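Long-range contacts in Keto/oxoacid ferredoxin oxidoreductase, gamma subunit (Geobacter sulfurreducens, PDB 3ON3), which is the gamma subunit of a keto/oxoacid ferredoxin oxidoreductase, which probably oxidises 2-oxoacids and passes the electrons to ferredoxin: residues T120-V125 / M173-K177; A76-C82 / V97-T103. All blocks are in the same frame, centred on the assembly; numbering follows the deposited sequence.

Contact 1: residues T120-V125 / M173-K177; sequences TAKNDV and MGFEK
Helix 117-125 crosses the C-terminal helix 164-181 at the surface of the alpha/beta fold, and one lysine bridges two residues a turn apart. Both segments are helical. Their axes come no closer than 11.8 Å and run at 105° to each other, so side chains span the gap, chiefly the long ones of M173 and K177, and the nearest CA atoms, those of T120 and M173, are 7.7 Å apart. Only 211 Å² is buried.

T120 opens the interface. Its CB points toward the other helix, and in the m rotamer CG2 lies 4.1 Å from CB of M173 while OG1 serves as acceptor for K177. The side chains of T120 and A121 also touch V134 of helix 131-143. The helix is widened into a pi-type turn across 120-125: T120 O accepts from D124 N (2.9 Å) and also from V125 N (3.1 Å). One turn on from T120, D124 (chi1 m) faces the same way and turns its carboxylate toward K177, OD2 standing 3.5 Å from CE of M173. V125 ends the segment with CG2 4.4 Å from SE of M173, a selenomethionine folded m, t, p, and its side chain also touches L166 and A170, earlier in the helix of M173.

K177, one turn after M173, supplies the polar part of the contact with an extended side chain (m, t, t, t). Its ammonium group is held by two residues of a single helical turn: NZ donates to T120 OG1 at 2.8 Å and forms a salt bridge with D124 OD2 at 2.9 Å.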
ATOM      1  N   THR B 120     -21.088  -7.426  -9.079  1.00 42.06           N
ATOM      2  CA  THR B 120     -20.987  -8.581  -8.201  1.00 39.02           C
ATOM      3  C   THR B 120     -20.839  -8.074  -6.765  1.00 45.06           C
ATOM      4  O   THR B 120     -21.632  -8.421  -5.891  1.00 47.37           O
ATOM      5  CB  THR B 120     -19.791  -9.484  -8.566  1.00 35.99           C
ATOM      6  OG1 THR B 120     -20.030 -10.119  -9.834  1.00 37.96           O
ATOM      7  CG2 THR B 120     -19.589 -10.552  -7.491  1.00 31.52           C
ATOM      8  N   ALA B 121     -19.831  -7.233  -6.534  1.00 35.66           N
ATOM      9  CA  ALA B 121     -19.603  -6.664  -5.214  1.00 33.73           C
ATOM     10  C   ALA B 121     -20.854  -5.968  -4.700  1.00 46.25           C
ATOM     11  O   ALA B 121     -21.269  -6.177  -3.552  1.00 46.09           O
ATOM     12  CB  ALA B 121     -18.423  -5.675  -5.255  1.00 33.14           C
ATOM     13  N   LYS B 122     -21.456  -5.142  -5.554  1.00 47.95           N
ATOM     14  CA  LYS B 122     -22.582  -4.307  -5.142  1.00 49.20           C
ATOM     15  C   LYS B 122     -23.873  -5.094  -4.886  1.00 56.96           C
ATOM     16  O   LYS B 122     -24.538  -4.885  -3.878  1.00 64.49           O
ATOM     17  CB  LYS B 122     -22.832  -3.166  -6.141  1.00 47.52           C
ATOM     18  CG  LYS B 122     -23.838  -2.124  -5.627  1.00 56.24           C
ATOM     19  CD  LYS B 122     -24.623  -1.395  -6.724  1.00 52.39           C
ATOM     20  CE  LYS B 122     -25.805  -0.624  -6.098  1.00 62.87           C
ATOM     21  NZ  LYS B 122     -26.781  -0.020  -7.072  1.00 61.76           N
ATOM     22  N   ASN B 123     -24.223  -6.003  -5.787  1.00 58.37           N
ATOM     23  CA  ASN B 123     -25.526  -6.673  -5.714  1.00 58.57           C
ATOM     24  C   ASN B 123     -25.520  -8.072  -5.103  1.00 52.63           C
ATOM     25  O   ASN B 123     -26.440  -8.445  -4.386  1.00 55.66           O
ATOM     26  CB  ASN B 123     -26.181  -6.711  -7.096  1.00 56.76           C
ATOM     27  CG  ASN B 123     -26.780  -5.377  -7.487  1.00 67.61           C
ATOM     28  OD1 ASN B 123     -27.682  -4.868  -6.818  1.00 74.38           O
ATOM     29  ND2 ASN B 123     -26.280  -4.800  -8.570  1.00 63.55           N
ATOM     30  N   ASP B 124     -24.487  -8.846  -5.399  1.00 51.29           N
ATOM     31  CA  ASP B 124     -24.406 -10.216  -4.901  1.00 57.38           C
ATOM     32  C   ASP B 124     -23.908 -10.247  -3.461  1.00 54.89           C
ATOM     33  O   ASP B 124     -24.538 -10.849  -2.600  1.00 49.64           O
ATOM     34  CB  ASP B 124     -23.502 -11.062  -5.801  1.00 57.12           C
ATOM     35  CG  ASP B 124     -23.961 -11.062  -7.246  1.00 70.18           C
ATOM     36  OD1 ASP B 124     -25.042 -10.506  -7.517  1.00 76.85           O
ATOM     37  OD2 ASP B 124     -23.249 -11.613  -8.110  1.00 78.52           O
ATOM     38  N   VAL B 125     -22.783  -9.583  -3.207  1.00 52.31           N
ATOM     39  CA  VAL B 125     -22.227  -9.507  -1.867  1.00 46.57           C
ATOM     40  C   VAL B 125     -22.996  -8.481  -1.036  1.00 52.29           C
ATOM     41  O   VAL B 125     -23.153  -8.637   0.176  1.00 60.43           O
ATOM     42  CB  VAL B 125     -20.748  -9.110  -1.908  1.00 49.70           C
ATOM     43  CG1 VAL B 125     -20.197  -8.943  -0.494  1.00 55.17           C
ATOM     44  CG2 VAL B 125     -19.954 -10.138  -2.677  1.00 42.98           C
HETATM   45  N   MSE B 173     -16.529 -15.346  -4.819  1.00 37.92           N
HETATM   46  CA  MSE B 173     -17.298 -15.029  -6.012  1.00 36.57           C
HETATM   47  C   MSE B 173     -16.468 -14.475  -7.159  1.00 37.60           C
HETATM   48  O   MSE B 173     -16.716 -14.812  -8.325  1.00 28.73           O
HETATM   49  CB  MSE B 173     -18.436 -14.072  -5.687  1.00 40.54           C
HETATM   50  CG  MSE B 173     -19.459 -14.659  -4.730  1.00 51.98           C
HETATM   51 SE   MSE B 173     -21.183 -13.748  -4.855  1.00 81.46          SE
HETATM   52  CE  MSE B 173     -21.715 -14.390  -6.624  1.00 73.76           C
ATOM     53  N   GLY B 174     -15.515 -13.601  -6.847  1.00 34.07           N
ATOM     54  CA  GLY B 174     -14.596 -13.128  -7.866  1.00 30.31           C
ATOM     55  C   GLY B 174     -13.917 -14.341  -8.506  1.00 38.01           C
ATOM     56  O   GLY B 174     -13.828 -14.486  -9.741  1.00 35.15           O
ATOM     57  N   PHE B 175     -13.433 -15.211  -7.632  1.00 32.15           N
ATOM     58  CA  PHE B 175     -12.751 -16.442  -7.994  1.00 38.83           C
ATOM     59  C   PHE B 175     -13.614 -17.300  -8.906  1.00 40.50           C
ATOM     60  O   PHE B 175     -13.175 -17.712  -9.976  1.00 38.78           O
ATOM     61  CB  PHE B 175     -12.420 -17.216  -6.716  1.00 36.30           C
ATOM     62  CG  PHE B 175     -11.549 -18.416  -6.923  1.00 36.35           C
ATOM     63  CD1 PHE B 175     -10.163 -18.288  -6.928  1.00 36.68           C
ATOM     64  CD2 PHE B 175     -12.110 -19.681  -7.042  1.00 35.04           C
ATOM     65  CE1 PHE B 175      -9.352 -19.394  -7.077  1.00 34.00           C
ATOM     66  CE2 PHE B 175     -11.300 -20.805  -7.185  1.00 38.94           C
ATOM     67  CZ  PHE B 175      -9.922 -20.663  -7.201  1.00 34.95           C
ATOM     68  N   GLU B 176     -14.848 -17.554  -8.487  1.00 41.90           N
ATOM     69  CA  GLU B 176     -15.743 -18.426  -9.239  1.00 39.49           C
ATOM     70  C   GLU B 176     -16.070 -17.846 -10.619  1.00 42.78           C
ATOM     71  O   GLU B 176     -15.949 -18.539 -11.630  1.00 32.96           O
ATOM     72  CB  GLU B 176     -17.054 -18.637  -8.493  1.00 33.71           C
ATOM     73  CG  GLU B 176     -16.949 -19.310  -7.154  1.00 49.02           C
ATOM     74  CD  GLU B 176     -18.267 -19.316  -6.428  1.00 46.77           C
ATOM     75  OE1 GLU B 176     -19.150 -18.510  -6.791  1.00 45.96           O
ATOM     76  OE2 GLU B 176     -18.419 -20.117  -5.491  1.00 57.44           O
ATOM     77  N   LYS B 177     -16.505 -16.588 -10.643  1.00 41.82           N
ATOM     78  CA  LYS B 177     -16.979 -15.948 -11.875  1.00 43.60           C
ATOM     79  C   LYS B 177     -15.885 -15.773 -12.926  1.00 41.04           C
ATOM     80  O   LYS B 177     -16.139 -15.949 -14.110  1.00 41.46           O
ATOM     81  CB  LYS B 177     -17.642 -14.601 -11.592  1.00 40.59           C
ATOM     82  CG  LYS B 177     -18.943 -14.678 -10.818  1.00 41.98           C
ATOM     83  CD  LYS B 177     -19.661 -13.342 -10.900  1.00 43.65           C
ATOM     84  CE  LYS B 177     -20.936 -13.324 -10.097  1.00 50.13           C
ATOM     85  NZ  LYS B 177     -21.806 -12.192 -10.538  1.00 54.74           N
TER

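Contact 2: residues A76-C82 / V97-T103; sequences ALTQEAC and VDSDLVT
V102 is the apolar centre of this contact, which joins neighbouring parallel strands of an alpha/beta sheet at the ends where their chains leave it. In the t rotamer its CG2 sits against backbone, 3.6 Å from A76 O, 3.5 Å from T78 C and 3.7 Å from Q79 N, and its CG1 meets C82 SG at 4.1 Å. V97 (chi1 m) adds CG1, 4.2 Å from A76 CB and 4.4 Å from C82 SG.

Around this lies the strand pairing. A76 and V97 form a parallel bridge, CA to CA 4.8 Å, their side chains on one face of the sheet; A76 O accepts from D98 N at 3.3 Å and receives a CA-H...O contact from V97 CA at 3.2 Å. Both chains then turn. T78 is the N-cap of helix 79-85, its OG1 accepting from A81 N (3.0 Å). D98 (chi1 t) begins an Asx motif, OD1 accepting from L101 N (3.0 Å), while D98 O takes V102 N (2.8 Å); residues 99-101 have helical angles. L101 CB reaches L77 O at 3.7 Å.

At the polar edge Q79 (t, p) brings OE1 to 3.3 Å from T103 N, while its NE2 bonds D83 OD1 and K104 O. Strands 6-12 and 111-115 flank the pair, and helix 117-125 adjoins it through I117, against L77 and D98, and through I118, whose N donates to D98 OD2.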
ATOM      1  N   ALA B  76      -8.336  -3.909 -15.162  1.00 48.83           N
ATOM      2  CA  ALA B  76      -8.849  -2.576 -15.471  1.00 45.35           C
ATOM      3  C   ALA B  76     -10.328  -2.475 -15.100  1.00 46.17           C
ATOM      4  O   ALA B  76     -11.181  -3.095 -15.729  1.00 46.58           O
ATOM      5  CB  ALA B  76      -8.642  -2.240 -16.953  1.00 42.22           C
ATOM      6  N   LEU B  77     -10.631  -1.679 -14.084  1.00 43.85           N
ATOM      7  CA  LEU B  77     -12.012  -1.537 -13.635  1.00 44.15           C
ATOM      8  C   LEU B  77     -12.765  -0.437 -14.402  1.00 53.16           C
ATOM      9  O   LEU B  77     -13.998  -0.363 -14.348  1.00 54.01           O
ATOM     10  CB  LEU B  77     -12.061  -1.287 -12.118  1.00 40.00           C
ATOM     11  CG  LEU B  77     -11.757  -2.490 -11.210  1.00 46.89           C
ATOM     12  CD1 LEU B  77     -11.726  -2.076  -9.736  1.00 45.58           C
ATOM     13  CD2 LEU B  77     -12.756  -3.637 -11.440  1.00 46.27           C
ATOM     14  N   THR B  78     -12.016   0.404 -15.115  1.00 50.19           N
ATOM     15  CA  THR B  78     -12.596   1.478 -15.933  1.00 55.73           C
ATOM     16  C   THR B  78     -12.030   1.483 -17.350  1.00 54.32           C
ATOM     17  O   THR B  78     -10.899   1.051 -17.571  1.00 58.04           O
ATOM     18  CB  THR B  78     -12.327   2.881 -15.329  1.00 60.80           C
ATOM     19  OG1 THR B  78     -10.941   3.212 -15.485  1.00 56.48           O
ATOM     20  CG2 THR B  78     -12.713   2.933 -13.851  1.00 57.61           C
ATOM     21  N   GLN B  79     -12.825   1.976 -18.297  1.00 55.73           N
ATOM     22  CA  GLN B  79     -12.414   2.157 -19.704  1.00 62.07           C
ATOM     23  C   GLN B  79     -11.115   2.951 -19.829  1.00 58.02           C
ATOM     24  O   GLN B  79     -10.199   2.584 -20.566  1.00 59.59           O
ATOM     25  CB  GLN B  79     -13.521   2.874 -20.489  1.00 59.72           C
ATOM     26  CG  GLN B  79     -13.284   2.949 -21.996  1.00 56.17           C
ATOM     27  CD  GLN B  79     -13.265   1.579 -22.643  1.00 64.75           C
ATOM     28  OE1 GLN B  79     -14.283   0.894 -22.695  1.00 71.16           O
ATOM     29  NE2 GLN B  79     -12.104   1.173 -23.139  1.00 67.82           N
ATOM     30  N   GLU B  80     -11.076   4.056 -19.098  1.00 61.66           N
ATOM     31  CA  GLU B  80      -9.889   4.889 -18.907  1.00 62.04           C
ATOM     32  C   GLU B  80      -8.624   4.105 -18.542  1.00 54.85           C
ATOM     33  O   GLU B  80      -7.576   4.282 -19.154  1.00 60.21           O
ATOM     34  CB  GLU B  80     -10.179   5.926 -17.820  1.00 61.07           C
ATOM     35  CG  GLU B  80     -11.240   6.973 -18.200  1.00 69.60           C
ATOM     36  CD  GLU B  80     -12.591   6.372 -18.641  1.00 79.51           C
ATOM     37  OE1 GLU B  80     -12.941   5.240 -18.220  1.00 62.05           O
ATOM     38  OE2 GLU B  80     -13.309   7.050 -19.418  1.00 90.54           O
ATOM     39  N   ALA B  81      -8.732   3.238 -17.542  1.00 54.95           N
ATOM     40  CA  ALA B  81      -7.614   2.399 -17.123  1.00 49.23           C
ATOM     41  C   ALA B  81      -7.182   1.468 -18.250  1.00 52.40           C
ATOM     42  O   ALA B  81      -5.992   1.281 -18.515  1.00 55.76           O
ATOM     43  CB  ALA B  81      -8.006   1.592 -15.901  1.00 34.32           C
ATOM     44  N   CYS B  82      -8.170   0.883 -18.910  1.00 52.20           N
ATOM     45  CA  CYS B  82      -7.917  -0.063 -19.976  1.00 54.21           C
ATOM     46  C   CYS B  82      -7.245   0.635 -21.160  1.00 55.39           C
ATOM     47  O   CYS B  82      -6.253   0.148 -21.711  1.00 52.30           O
ATOM     48  CB  CYS B  82      -9.234  -0.698 -20.411  1.00 53.56           C
ATOM     49  SG  CYS B  82      -9.031  -2.037 -21.558  1.00 57.67           S
ATOM     50  N   VAL B  97     -11.149  -7.273 -17.043  1.00 39.29           N
ATOM     51  CA  VAL B  97     -11.845  -5.993 -17.006  1.00 51.12           C
ATOM     52  C   VAL B  97     -13.227  -6.146 -16.385  1.00 47.83           C
ATOM     53  O   VAL B  97     -13.723  -7.254 -16.265  1.00 43.82           O
ATOM     54  CB  VAL B  97     -11.951  -5.357 -18.424  1.00 51.55           C
ATOM     55  CG1 VAL B  97     -10.579  -5.296 -19.081  1.00 49.03           C
ATOM     56  CG2 VAL B  97     -12.925  -6.136 -19.316  1.00 53.43           C
ATOM     57  N   ASP B  98     -13.829  -5.035 -15.970  1.00 47.02           N
ATOM     58  CA  ASP B  98     -15.244  -5.035 -15.637  1.00 47.06           C
ATOM     59  C   ASP B  98     -16.059  -4.849 -16.919  1.00 56.05           C
ATOM     60  O   ASP B  98     -15.760  -3.971 -17.732  1.00 54.91           O
ATOM     61  CB  ASP B  98     -15.586  -3.955 -14.613  1.00 48.59           C
ATOM     62  CG  ASP B  98     -17.082  -3.865 -14.345  1.00 53.18           C
ATOM     63  OD1 ASP B  98     -17.842  -3.601 -15.292  1.00 58.57           O
ATOM     64  OD2 ASP B  98     -17.508  -4.063 -13.194  1.00 51.60           O
ATOM     65  N   SER B  99     -17.081  -5.680 -17.103  1.00 57.02           N
ATOM     66  CA  SER B  99     -17.792  -5.731 -18.385  1.00 60.57           C
ATOM     67  C   SER B  99     -18.860  -4.654 -18.557  1.00 65.86           C
ATOM     68  O   SER B  99     -19.240  -4.324 -19.681  1.00 65.42           O
ATOM     69  CB  SER B  99     -18.406  -7.114 -18.608  1.00 53.21           C
ATOM     70  OG  SER B  99     -19.365  -7.402 -17.611  1.00 62.81           O
ATOM     71  N   ASP B 100     -19.357  -4.129 -17.443  1.00 67.28           N
ATOM     72  CA  ASP B 100     -20.325  -3.041 -17.474  1.00 63.02           C
ATOM     73  C   ASP B 100     -19.645  -1.746 -17.902  1.00 62.36           C
ATOM     74  O   ASP B 100     -20.187  -0.980 -18.695  1.00 65.15           O
ATOM     75  CB  ASP B 100     -20.967  -2.859 -16.093  1.00 59.08           C
ATOM     76  CG  ASP B 100     -22.000  -3.931 -15.785  1.00 62.49           C
ATOM     77  OD1 ASP B 100     -21.918  -4.563 -14.708  1.00 56.42           O
ATOM     78  OD2 ASP B 100     -22.899  -4.144 -16.627  1.00 66.03           O
ATOM     79  N   LEU B 101     -18.442  -1.528 -17.382  1.00 54.19           N
ATOM     80  CA  LEU B 101     -17.758  -0.260 -17.528  1.00 56.96           C
ATOM     81  C   LEU B 101     -16.704  -0.266 -18.621  1.00 63.60           C
ATOM     82  O   LEU B 101     -16.448   0.756 -19.246  1.00 63.13           O
ATOM     83  CB  LEU B 101     -17.137   0.140 -16.199  1.00 59.54           C
ATOM     84  CG  LEU B 101     -18.190   0.504 -15.155  1.00 69.37           C
ATOM     85  CD1 LEU B 101     -17.882  -0.146 -13.821  1.00 71.67           C
ATOM     86  CD2 LEU B 101     -18.323   2.017 -15.027  1.00 74.93           C
ATOM     87  N   VAL B 102     -16.079  -1.411 -18.846  1.00 60.22           N
ATOM     88  CA  VAL B 102     -15.151  -1.524 -19.955  1.00 55.05           C
ATOM     89  C   VAL B 102     -15.899  -2.161 -21.115  1.00 64.14           C
ATOM     90  O   VAL B 102     -15.900  -3.379 -21.273  1.00 62.41           O
ATOM     91  CB  VAL B 102     -13.904  -2.345 -19.581  1.00 53.55           C
ATOM     92  CG1 VAL B 102     -13.000  -2.538 -20.793  1.00 53.04           C
ATOM     93  CG2 VAL B 102     -13.146  -1.667 -18.425  1.00 43.32           C
ATOM     94  N   THR B 103     -16.555  -1.322 -21.915  1.00 64.88           N
ATOM     95  CA  THR B 103     -17.388  -1.792 -23.012  1.00 69.96           C
ATOM     96  C   THR B 103     -16.628  -1.793 -24.327  1.00 71.02           C
ATOM     97  O   THR B 103     -16.976  -2.524 -25.251  1.00 74.83           O
ATOM     98  CB  THR B 103     -18.656  -0.936 -23.163  1.00 79.06           C
ATOM     99  OG1 THR B 103     -18.288   0.435 -23.360  1.00 91.20           O
ATOM    100  CG2 THR B 103     -19.516  -1.043 -21.917  1.00 78.02           C
TER

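In the fold
Helix 117-125 connects the two contacts. Its first turn packs on contact 2, where I118 touches L101, and its later turns supply the 120-125 half of contact 1. The centres are 16 Å apart and the nearest atoms about 6 Å, so the two do not touch. N116, just before this helix, reaches both: it bears on D100, and its backbone O accepts from T120 OG1. One is a buried junction at strand ends, contact 2, the other a surface crossing of helices, contact 1. Neither contact involves the other chain of the assembly.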